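PDB 3MZV: decaprenyl diphosphate synthase from Rhodobacter capsulatus, which probably condenses isopentenyl diphosphate units onto farnesyl diphosphate, with magnesium as cofactor, to make the long all-trans prenyl diphosphate used for quinone side chains. Local coordinates for residues P10-L18 against L317-Y327; D21-R32 against H75-F84. One frame throughout, in Å; residues are numbered along the deposited sequence.

Contact 1 (P10-L18 against L317-Y327); sequences PHDRLAQAL and LRQMLDDLADY
Met320 lies over one face of the Arg13 guanidinium, its CG 3.9 Å above the plane and over the centre of the group. At the edge of the same guanidinium, near its plane, Gln319 OE1 accepts a weak, bent hydrogen bond from Arg13 NH2 (2.8 Å, 119° at the hydrogen), the amide and guanidinium planes being only 21° apart. Water 2 links the same two side chains, taking a bond from Arg13 NH1 and giving one to Gln319 OE1. Asp323 adds a long salt bridge, its OD2 3.9 Å from Arg13 NH2, and also takes a weak bond from Gln319 NE2. Gln319 is modelled in two conformers and its bonds here belong to one of them, so this part of the network is probably only partly occupied. A second flat group, the Tyr327 ring, has His11 CB in CH-pi contact with one face, and Pro10 CD approaches obliquely, while Pro10 CB packs on Tyr327 CB at 3.7 Å. With CG anti to the backbone N, Tyr327 carries its ring alongside Pro10 and His11, at the start of helix 11-17.

The packing is mostly apolar around Leu14, which spreads its methyls, CD1 to Leu317 CD2 at 3.9 Å and CD2 to Leu324 CD2, crossing both side chains at about a right angle. Met320 runs extended to its sulfur, so that SD reaches Leu14 CA at 3.8 Å and Ala17 CB at 4.0 Å. Water 1 is a polar link, donating to both Pro10 O and Met320 O.

The axes of segments 11-17 and 317-327 approach to 9.7 Å, 149° apart in direction, and join the N-terminal end of the modelled chain to helix 316-328, close to the C-terminal end of the chain, within the all-helical prenyl synthase fold. Helix 56-67 touches His11, Ala15, Leu317 and Leu324; helix 199-224 meets Leu324 and Ala325.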
loop_
_atom_site.group_PDB
_atom_site.type_symbol
_atom_site.label_atom_id
_atom_site.label_comp_id
_atom_site.label_asym_id
_atom_site.label_seq_id
_atom_site.Cartn_x
_atom_site.Cartn_y
_atom_site.Cartn_z
ATOM N N PRO B 10 31.024 11.170 -4.222
ATOM C CA PRO B 10 30.594 10.827 -2.856
ATOM C C PRO B 10 29.648 9.636 -2.790
ATOM O O PRO B 10 29.852 8.723 -1.971
ATOM C CB PRO B 10 29.901 12.120 -2.372
ATOM C CG PRO B 10 30.659 13.208 -3.119
ATOM C CD PRO B 10 30.851 12.607 -4.501
ATOM N N HIS B 11 28.626 9.653 -3.643
ATOM C CA HIS B 11 27.750 8.514 -3.808
ATOM C C HIS B 11 28.532 7.189 -4.037
ATOM O O HIS B 11 28.220 6.168 -3.436
ATOM C CB HIS B 11 26.775 8.741 -4.967
ATOM C CG HIS B 11 25.822 7.604 -5.164
ATOM N ND1 HIS B 11 26.194 6.418 -5.766
ATOM C CD2 HIS B 11 24.527 7.448 -4.796
ATOM C CE1 HIS B 11 25.163 5.587 -5.778
ATOM N NE2 HIS B 11 24.138 6.195 -5.205
ATOM N N ASP B 12 29.539 7.230 -4.907
ATOM C CA ASP B 12 30.358 6.044 -5.248
ATOM C C ASP B 12 31.368 5.561 -4.163
ATOM O O ASP B 12 31.571 4.355 -4.030
ATOM C CB ASP B 12 31.074 6.285 -6.591
ATOM C CG ASP B 12 30.090 6.682 -7.698
ATOM O OD1 ASP B 12 29.109 5.925 -7.915
ATOM O OD2 ASP B 12 30.261 7.766 -8.299
ATOM N N ARG B 13 31.988 6.483 -3.410
ATOM C CA ARG B 13 32.868 6.114 -2.266
ATOM C C ARG B 13 32.072 5.412 -1.162
ATOM O O ARG B 13 32.479 4.384 -0.601
ATOM C CB ARG B 13 33.541 7.349 -1.658
ATOM C CG ARG B 13 35.065 7.392 -1.745
ATOM C CD ARG B 13 35.765 7.303 -0.361
ATOM N NE ARG B 13 35.835 8.607 0.325
ATOM C CZ ARG B 13 36.165 8.792 1.609
ATOM N NH1 ARG B 13 36.464 7.758 2.390
ATOM N NH2 ARG B 13 36.185 10.022 2.123
ATOM N N LEU B 14 30.931 6.009 -0.858
ATOM C CA LEU B 14 30.036 5.463 0.107
ATOM C C LEU B 14 29.581 4.131 -0.433
ATOM O O LEU B 14 29.544 3.157 0.296
ATOM C CB LEU B 14 28.859 6.435 0.307
ATOM C CG LEU B 14 27.808 6.176 1.373
ATOM C CD1 LEU B 14 28.357 5.804 2.739
ATOM C CD2 LEU B 14 26.931 7.440 1.446
ATOM N N ALA B 15 29.242 4.085 -1.721
ATOM C CA ALA B 15 28.765 2.828 -2.353
ATOM C C ALA B 15 29.798 1.731 -2.288
ATOM O O ALA B 15 29.458 0.589 -2.009
ATOM C CB ALA B 15 28.351 3.055 -3.820
ATOM N N GLN B 16 31.065 2.079 -2.468
ATOM C CA GLN B 16 32.129 1.078 -2.442
ATOM C C GLN B 16 32.401 0.576 -1.002
ATOM O O GLN B 16 32.721 -0.601 -0.807
ATOM C CB GLN B 16 33.406 1.606 -3.155
ATOM C CG GLN B 16 33.223 1.713 -4.714
ATOM C CD GLN B 16 34.138 2.750 -5.432
ATOM O OE1 GLN B 16 35.201 3.135 -4.924
ATOM N NE2 GLN B 16 33.731 3.169 -6.647
ATOM N N ALA B 17 32.245 1.462 -0.008
ATOM C CA ALA B 17 32.411 1.094 1.394
ATOM C C ALA B 17 31.268 0.203 1.845
ATOM O O ALA B 17 31.435 -0.641 2.713
ATOM C CB ALA B 17 32.476 2.339 2.281
ATOM N N LEU B 18 30.094 0.391 1.264
ATOM C CA LEU B 18 28.932 -0.434 1.630
ATOM C C LEU B 18 28.654 -1.573 0.636
ATOM O O LEU B 18 27.606 -2.219 0.706
ATOM C CB LEU B 18 27.709 0.470 1.732
ATOM C CG LEU B 18 27.800 1.569 2.802
ATOM C CD1 LEU B 18 26.612 2.457 2.672
ATOM C CD2 LEU B 18 27.864 0.879 4.183
ATOM N N LEU B 317 32.551 6.566 8.028
ATOM C CA LEU B 317 31.210 6.745 7.499
ATOM C C LEU B 317 30.625 8.085 7.885
ATOM O O LEU B 317 29.854 8.638 7.121
ATOM C CB LEU B 317 30.281 5.624 7.945
ATOM C CG LEU B 317 30.496 4.249 7.292
ATOM C CD1 LEU B 317 29.668 3.221 8.033
ATOM C CD2 LEU B 317 30.165 4.262 5.773
ATOM N N ARG B 318 30.998 8.627 9.039
ATOM C CA ARG B 318 30.541 9.960 9.381
ATOM C C ARG B 318 31.039 10.975 8.342
ATOM O O ARG B 318 30.255 11.776 7.855
ATOM C CB ARG B 318 30.967 10.388 10.774
ATOM C CG ARG B 318 30.175 11.553 11.281
ATOM C CD ARG B 318 30.629 12.029 12.604
ATOM N NE ARG B 318 31.826 12.845 12.451
ATOM C CZ ARG B 318 32.533 13.369 13.459
ATOM N NH1 ARG B 318 32.190 13.175 14.728
ATOM N NH2 ARG B 318 33.601 14.118 13.189
ATOM N N GLN B 319 32.313 10.910 7.986
ATOM C CA GLN B 319 32.852 11.831 6.996
ATOM C C GLN B 319 32.185 11.610 5.632
ATOM O O GLN B 319 31.888 12.558 4.948
ATOM C CB GLN B 319 34.379 11.738 6.914
ATOM C CG GLN B 319 35.039 12.905 6.191
ATOM C CD GLN B 319 35.195 12.648 4.698
ATOM O OE1 GLN B 319 35.260 11.496 4.268
ATOM N NE2 GLN B 319 35.262 13.716 3.902
ATOM N N MET B 320 31.907 10.366 5.259
ATOM C CA MET B 320 31.263 10.118 3.989
ATOM C C MET B 320 29.826 10.701 3.959
ATOM O O MET B 320 29.394 11.206 2.926
ATOM C CB MET B 320 31.266 8.619 3.639
ATOM C CG MET B 320 32.613 8.092 3.084
ATOM S SD MET B 320 32.624 6.279 2.725
ATOM C CE MET B 320 33.427 5.768 4.241
ATOM N N LEU B 321 29.109 10.656 5.083
ATOM C CA LEU B 321 27.791 11.273 5.179
ATOM C C LEU B 321 27.867 12.786 5.118
ATOM O O LEU B 321 26.961 13.427 4.593
ATOM C CB LEU B 321 27.049 10.840 6.466
ATOM C CG LEU B 321 26.609 9.369 6.494
ATOM C CD1 LEU B 321 25.960 9.046 7.866
ATOM C CD2 LEU B 321 25.666 9.005 5.362
ATOM N N ASP B 322 28.931 13.333 5.673
ATOM C CA ASP B 322 29.230 14.755 5.546
ATOM C C ASP B 322 29.406 15.124 4.052
ATOM O O ASP B 322 28.740 16.076 3.546
ATOM C CB ASP B 322 30.463 15.100 6.383
ATOM C CG ASP B 322 30.600 16.592 6.689
ATOM O OD1 ASP B 322 30.832 17.368 5.755
ATOM O OD2 ASP B 322 30.538 16.983 7.877
ATOM N N ASP B 323 30.236 14.366 3.336
ATOM C CA ASP B 323 30.437 14.624 1.905
ATOM C C ASP B 323 29.119 14.408 1.156
ATOM O O ASP B 323 28.838 15.070 0.160
ATOM C CB ASP B 323 31.482 13.699 1.273
ATOM C CG ASP B 323 32.894 13.976 1.726
ATOM O OD1 ASP B 323 33.206 15.091 2.143
ATOM O OD2 ASP B 323 33.717 13.042 1.635
ATOM N N LEU B 324 28.313 13.465 1.607
ATOM C CA LEU B 324 27.061 13.214 0.907
ATOM C C LEU B 324 26.136 14.460 0.982
ATOM O O LEU B 324 25.388 14.743 0.034
ATOM C CB LEU B 324 26.377 11.989 1.445
ATOM C CG LEU B 324 25.084 11.541 0.776
ATOM C CD1 LEU B 324 25.288 11.121 -0.693
ATOM C CD2 LEU B 324 24.468 10.402 1.622
ATOM N N ALA B 325 26.198 15.207 2.077
ATOM C CA ALA B 325 25.400 16.421 2.173
ATOM C C ALA B 325 25.839 17.442 1.151
ATOM O O ALA B 325 24.978 18.072 0.529
ATOM C CB ALA B 325 25.453 17.012 3.577
ATOM N N ASP B 326 27.161 17.577 0.948
ATOM C CA ASP B 326 27.687 18.424 -0.128
ATOM C C ASP B 326 27.163 17.927 -1.483
ATOM O O ASP B 326 26.627 18.695 -2.278
ATOM C CB ASP B 326 29.231 18.446 -0.129
ATOM C CG ASP B 326 29.805 19.338 0.975
ATOM O OD1 ASP B 326 29.127 20.297 1.422
ATOM O OD2 ASP B 326 30.954 19.118 1.394
ATOM N N TYR B 327 27.308 16.632 -1.717
ATOM C CA TYR B 327 26.864 15.975 -2.950
ATOM C C TYR B 327 25.406 16.263 -3.302
ATOM O O TYR B 327 25.157 16.616 -4.426
ATOM C CB TYR B 327 27.052 14.464 -2.851
ATOM C CG TYR B 327 26.427 13.659 -3.979
ATOM C CD1 TYR B 327 27.022 13.598 -5.239
ATOM C CD2 TYR B 327 25.242 12.971 -3.774
ATOM C CE1 TYR B 327 26.441 12.838 -6.270
ATOM C CE2 TYR B 327 24.647 12.233 -4.794
ATOM C CZ TYR B 327 25.260 12.171 -6.030
ATOM O OH TYR B 327 24.650 11.445 -7.017
HETATM O O HOH W 1 30.329 10.274 0.484
HETATM O O HOH W 2 35.691 8.724 5.164
#

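Contact 2 (D21-R32 against H75-F84); sequences DMAAVNALIRER and HVHLAATVEF
Asp21 meets the His75 ring at its edge, carboxylate and ring planes 80° apart, and takes a weak hydrogen bond on OD2 from His75 NE2 (3.0 Å, 145°). The ring reaches it because CG of His75 sits between the backbone N and the carbonyl carbon. OD2 also pairs with Arg66 in a salt bridge. Beside it Val76 is a knob in a hole formed by Asp21, Ala24, Val25 and Leu28, its CG1 3.5 Å from Ala24 C. Val25 and Val76 lie side by side, pointing opposite ways, with CG2 of Val25 against CG1 of Val76, and Val25 CG2 also touches Ala79 CB at 3.7 Å.

The axes of segments 21-32 and 75-84 cross at -60° and come within 8.7 Å, with Ala79 and Ala80 at the interface; this is helix-on-helix packing of the all-alpha prenyl synthase fold, joining helix 19-32 to helix 74-96. Leu28 points CD2 over one face of the His77 ring, a CH-pi contact close to the ring normal. Ile29 packs CG1 on Ala80 CB at 4.0 Å and CD1 on the CG of Glu83, whose carboxylate pairs with Arg55. Phe84 turns its ring edge to Ile29 O, Phe84 CZ at 3.5 Å, while Arg32 CB comes obliquely to Phe84 CZ at 3.8 Å.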
loop_
_atom_site.group_PDB
_atom_site.type_symbol
_atom_site.label_atom_id
_atom_site.label_comp_id
_atom_site.label_asym_id
_atom_site.label_seq_id
_atom_site.Cartn_x
_atom_site.Cartn_y
_atom_site.Cartn_z
ATOM N N ASP B 21 27.406 -5.004 1.903
ATOM C CA ASP B 21 26.070 -4.933 2.482
ATOM C C ASP B 21 25.017 -4.697 1.396
ATOM O O ASP B 21 23.911 -5.217 1.477
ATOM C CB ASP B 21 26.036 -3.775 3.516
ATOM C CG ASP B 21 26.661 -4.176 4.881
ATOM O OD1 ASP B 21 26.912 -5.367 5.133
ATOM O OD2 ASP B 21 26.890 -3.295 5.715
ATOM N N MET B 22 25.363 -3.888 0.403
ATOM C CA MET B 22 24.392 -3.500 -0.635
ATOM C C MET B 22 24.131 -4.727 -1.527
ATOM O O MET B 22 23.026 -4.877 -2.053
ATOM C CB MET B 22 24.875 -2.303 -1.466
ATOM C CG MET B 22 24.452 -0.902 -0.913
ATOM S SD MET B 22 22.660 -0.626 -0.675
ATOM C CE MET B 22 21.996 -1.419 -2.129
ATOM N N ALA B 23 25.143 -5.599 -1.661
ATOM C CA ALA B 23 24.977 -6.886 -2.342
ATOM C C ALA B 23 23.953 -7.733 -1.582
ATOM O O ALA B 23 23.049 -8.346 -2.194
ATOM C CB ALA B 23 26.297 -7.618 -2.442
ATOM N N ALA B 24 24.081 -7.774 -0.255
ATOM C CA ALA B 24 23.147 -8.525 0.549
ATOM C C ALA B 24 21.742 -7.894 0.473
ATOM O O ALA B 24 20.737 -8.596 0.508
ATOM C CB ALA B 24 23.666 -8.622 2.008
ATOM N N VAL B 25 21.660 -6.574 0.361
ATOM C CA VAL B 25 20.372 -5.898 0.188
ATOM C C VAL B 25 19.724 -6.325 -1.144
ATOM O O VAL B 25 18.593 -6.830 -1.157
ATOM C CB VAL B 25 20.528 -4.358 0.304
ATOM C CG1 VAL B 25 19.296 -3.624 -0.160
ATOM C CG2 VAL B 25 20.839 -4.006 1.781
ATOM N N ASN B 26 20.478 -6.142 -2.226
ATOM C CA ASN B 26 20.087 -6.558 -3.577
ATOM C C ASN B 26 19.527 -8.008 -3.546
ATOM O O ASN B 26 18.420 -8.271 -4.062
ATOM C CB ASN B 26 21.294 -6.397 -4.563
ATOM C CG ASN B 26 21.623 -4.946 -4.893
ATOM O OD1 ASN B 26 20.798 -4.073 -4.741
ATOM N ND2 ASN B 26 22.842 -4.694 -5.400
ATOM N N ALA B 27 20.235 -8.920 -2.874
ATOM C CA ALA B 27 19.813 -10.313 -2.744
ATOM C C ALA B 27 18.449 -10.563 -2.047
ATOM O O ALA B 27 17.633 -11.397 -2.491
ATOM C CB ALA B 27 20.906 -11.110 -2.055
ATOM N N LEU B 28 18.229 -9.877 -0.938
ATOM C CA LEU B 28 17.014 -10.007 -0.177
ATOM C C LEU B 28 15.830 -9.447 -0.953
ATOM O O LEU B 28 14.725 -10.004 -0.878
ATOM C CB LEU B 28 17.193 -9.258 1.162
ATOM C CG LEU B 28 16.366 -9.640 2.377
ATOM C CD1 LEU B 28 16.284 -11.150 2.691
ATOM C CD2 LEU B 28 16.993 -8.820 3.557
ATOM N N ILE B 29 16.061 -8.357 -1.682
ATOM C CA ILE B 29 15.068 -7.721 -2.561
ATOM C C ILE B 29 14.584 -8.696 -3.651
ATOM O O ILE B 29 13.375 -8.889 -3.864
ATOM C CB ILE B 29 15.642 -6.419 -3.190
ATOM C CG1 ILE B 29 15.701 -5.299 -2.137
ATOM C CG2 ILE B 29 14.765 -5.918 -4.404
ATOM C CD1 ILE B 29 16.054 -3.927 -2.689
ATOM N N ARG B 30 15.540 -9.314 -4.326
ATOM C CA ARG B 30 15.229 -10.251 -5.384
ATOM C C ARG B 30 14.449 -11.431 -4.772
ATOM O O ARG B 30 13.439 -11.884 -5.328
ATOM C CB ARG B 30 16.525 -10.692 -6.100
ATOM N N GLU B 31 14.861 -11.865 -3.585
ATOM C CA GLU B 31 14.198 -12.974 -2.918
ATOM C C GLU B 31 12.750 -12.622 -2.511
ATOM O O GLU B 31 11.829 -13.409 -2.771
ATOM C CB GLU B 31 15.064 -13.457 -1.744
ATOM C CG GLU B 31 14.437 -14.335 -0.702
ATOM C CD GLU B 31 15.289 -14.365 0.580
ATOM O OE1 GLU B 31 16.550 -14.345 0.441
ATOM O OE2 GLU B 31 14.721 -14.387 1.715
ATOM N N ARG B 32 12.532 -11.448 -1.929
ATOM C CA ARG B 32 11.208 -11.131 -1.399
ATOM C C ARG B 32 10.221 -10.521 -2.420
ATOM O O ARG B 32 9.010 -10.487 -2.141
ATOM C CB ARG B 32 11.327 -10.215 -0.159
ATOM C CG ARG B 32 12.092 -10.824 1.009
ATOM C CD ARG B 32 11.548 -12.169 1.435
ATOM N NE ARG B 32 12.382 -12.749 2.488
ATOM C CZ ARG B 32 12.063 -12.776 3.775
ATOM N NH1 ARG B 32 10.896 -12.261 4.206
ATOM N NH2 ARG B 32 12.912 -13.339 4.635
ATOM N N HIS B 75 20.480 -4.897 9.630
ATOM C CA HIS B 75 20.528 -3.622 8.917
ATOM C C HIS B 75 20.259 -3.869 7.398
ATOM O O HIS B 75 19.746 -3.004 6.700
ATOM C CB HIS B 75 21.849 -2.890 9.155
ATOM C CG HIS B 75 23.031 -3.620 8.653
ATOM N ND1 HIS B 75 23.244 -4.957 8.915
ATOM C CD2 HIS B 75 24.092 -3.205 7.913
ATOM C CE1 HIS B 75 24.362 -5.344 8.326
ATOM N NE2 HIS B 75 24.900 -4.300 7.716
ATOM N N VAL B 76 20.623 -5.041 6.919
ATOM C CA VAL B 76 20.293 -5.458 5.539
ATOM C C VAL B 76 18.777 -5.546 5.289
ATOM O O VAL B 76 18.220 -4.905 4.360
ATOM C CB VAL B 76 21.032 -6.758 5.163
ATOM C CG1 VAL B 76 20.617 -7.173 3.742
ATOM C CG2 VAL B 76 22.585 -6.494 5.201
ATOM N N HIS B 77 18.095 -6.224 6.194
ATOM C CA HIS B 77 16.635 -6.322 6.158
ATOM C C HIS B 77 16.000 -4.933 6.167
ATOM O O HIS B 77 15.087 -4.648 5.392
ATOM C CB HIS B 77 16.082 -7.124 7.332
ATOM C CG HIS B 77 16.611 -8.520 7.432
ATOM N ND1 HIS B 77 17.953 -8.797 7.592
ATOM C CD2 HIS B 77 15.975 -9.719 7.420
ATOM C CE1 HIS B 77 18.120 -10.110 7.654
ATOM N NE2 HIS B 77 16.937 -10.690 7.526
ATOM N N LEU B 78 16.483 -4.046 7.034
ATOM C CA LEU B 78 15.907 -2.718 7.134
ATOM C C LEU B 78 16.137 -1.887 5.868
ATOM O O LEU B 78 15.215 -1.187 5.400
ATOM C CB LEU B 78 16.504 -1.979 8.353
ATOM C CG LEU B 78 16.098 -2.610 9.710
ATOM C CD1 LEU B 78 16.729 -1.906 10.924
ATOM C CD2 LEU B 78 14.615 -2.564 9.838
ATOM N N ALA B 79 17.355 -1.947 5.349
ATOM C CA ALA B 79 17.704 -1.255 4.078
ATOM C C ALA B 79 16.835 -1.763 2.899
ATOM O O ALA B 79 16.328 -0.937 2.113
ATOM C CB ALA B 79 19.159 -1.356 3.764
ATOM N N ALA B 80 16.629 -3.084 2.816
ATOM C CA ALA B 80 15.743 -3.647 1.800
ATOM C C ALA B 80 14.278 -3.127 1.961
ATOM O O ALA B 80 13.616 -2.752 1.006
ATOM C CB ALA B 80 15.785 -5.126 1.826
ATOM N N THR B 81 13.812 -3.056 3.200
ATOM C CA THR B 81 12.479 -2.571 3.470
ATOM C C THR B 81 12.308 -1.110 3.070
ATOM O O THR B 81 11.330 -0.743 2.414
ATOM C CB THR B 81 12.073 -2.772 5.002
ATOM O OG1 THR B 81 12.138 -4.159 5.360
ATOM C CG2 THR B 81 10.685 -2.215 5.254
ATOM N N VAL B 82 13.278 -0.284 3.409
ATOM C CA VAL B 82 13.297 1.120 2.985
ATOM C C VAL B 82 13.229 1.225 1.441
ATOM O O VAL B 82 12.474 2.004 0.896
ATOM C CB VAL B 82 14.561 1.802 3.530
ATOM C CG1 VAL B 82 14.819 3.129 2.832
ATOM C CG2 VAL B 82 14.405 2.026 5.031
ATOM N N GLU B 83 13.963 0.392 0.745
ATOM C CA GLU B 83 13.918 0.429 -0.683
ATOM C C GLU B 83 12.600 -0.076 -1.247
ATOM O O GLU B 83 12.100 0.499 -2.221
ATOM C CB GLU B 83 15.045 -0.384 -1.269
ATOM C CG GLU B 83 15.182 -0.129 -2.762
ATOM C CD GLU B 83 15.876 1.161 -3.116
ATOM O OE1 GLU B 83 15.632 2.229 -2.490
ATOM O OE2 GLU B 83 16.680 1.112 -4.083
ATOM N N PHE B 84 12.061 -1.161 -0.666
ATOM C CA PHE B 84 10.720 -1.641 -1.054
ATOM C C PHE B 84 9.667 -0.532 -0.886
ATOM O O PHE B 84 8.812 -0.327 -1.758
ATOM C CB PHE B 84 10.305 -2.867 -0.237
ATOM C CG PHE B 84 10.852 -4.189 -0.758
ATOM C CD1 PHE B 84 10.709 -4.554 -2.073
ATOM C CD2 PHE B 84 11.413 -5.096 0.122
ATOM C CE1 PHE B 84 11.151 -5.804 -2.524
ATOM C CE2 PHE B 84 11.820 -6.342 -0.293
ATOM C CZ PHE B 84 11.700 -6.691 -1.639
#

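Both contacts pack the N-terminal part of the chain onto the helical body, through successive helices: 11-17 in contact 1 and 19-32 in contact 2. Their centres are about 19 Å apart and lie at similar distances from the centre of the chain, but contact 1 is partly buried, with four exposed residues among those touching, whereas contact 2 has none exposed. Contact 1 sets leucine and methionine packing beside a more exposed arginine-glutamine-aspartate cluster, with bridging waters; contact 2 is mainly aliphatic, with a buried Asp21-His75 pair, while Asp21, Arg32 and Glu83 also pair with charges outside its segments. Helix 56-67 touches both contacts, Arg66 meeting Leu317 in one and Asp21 in the other.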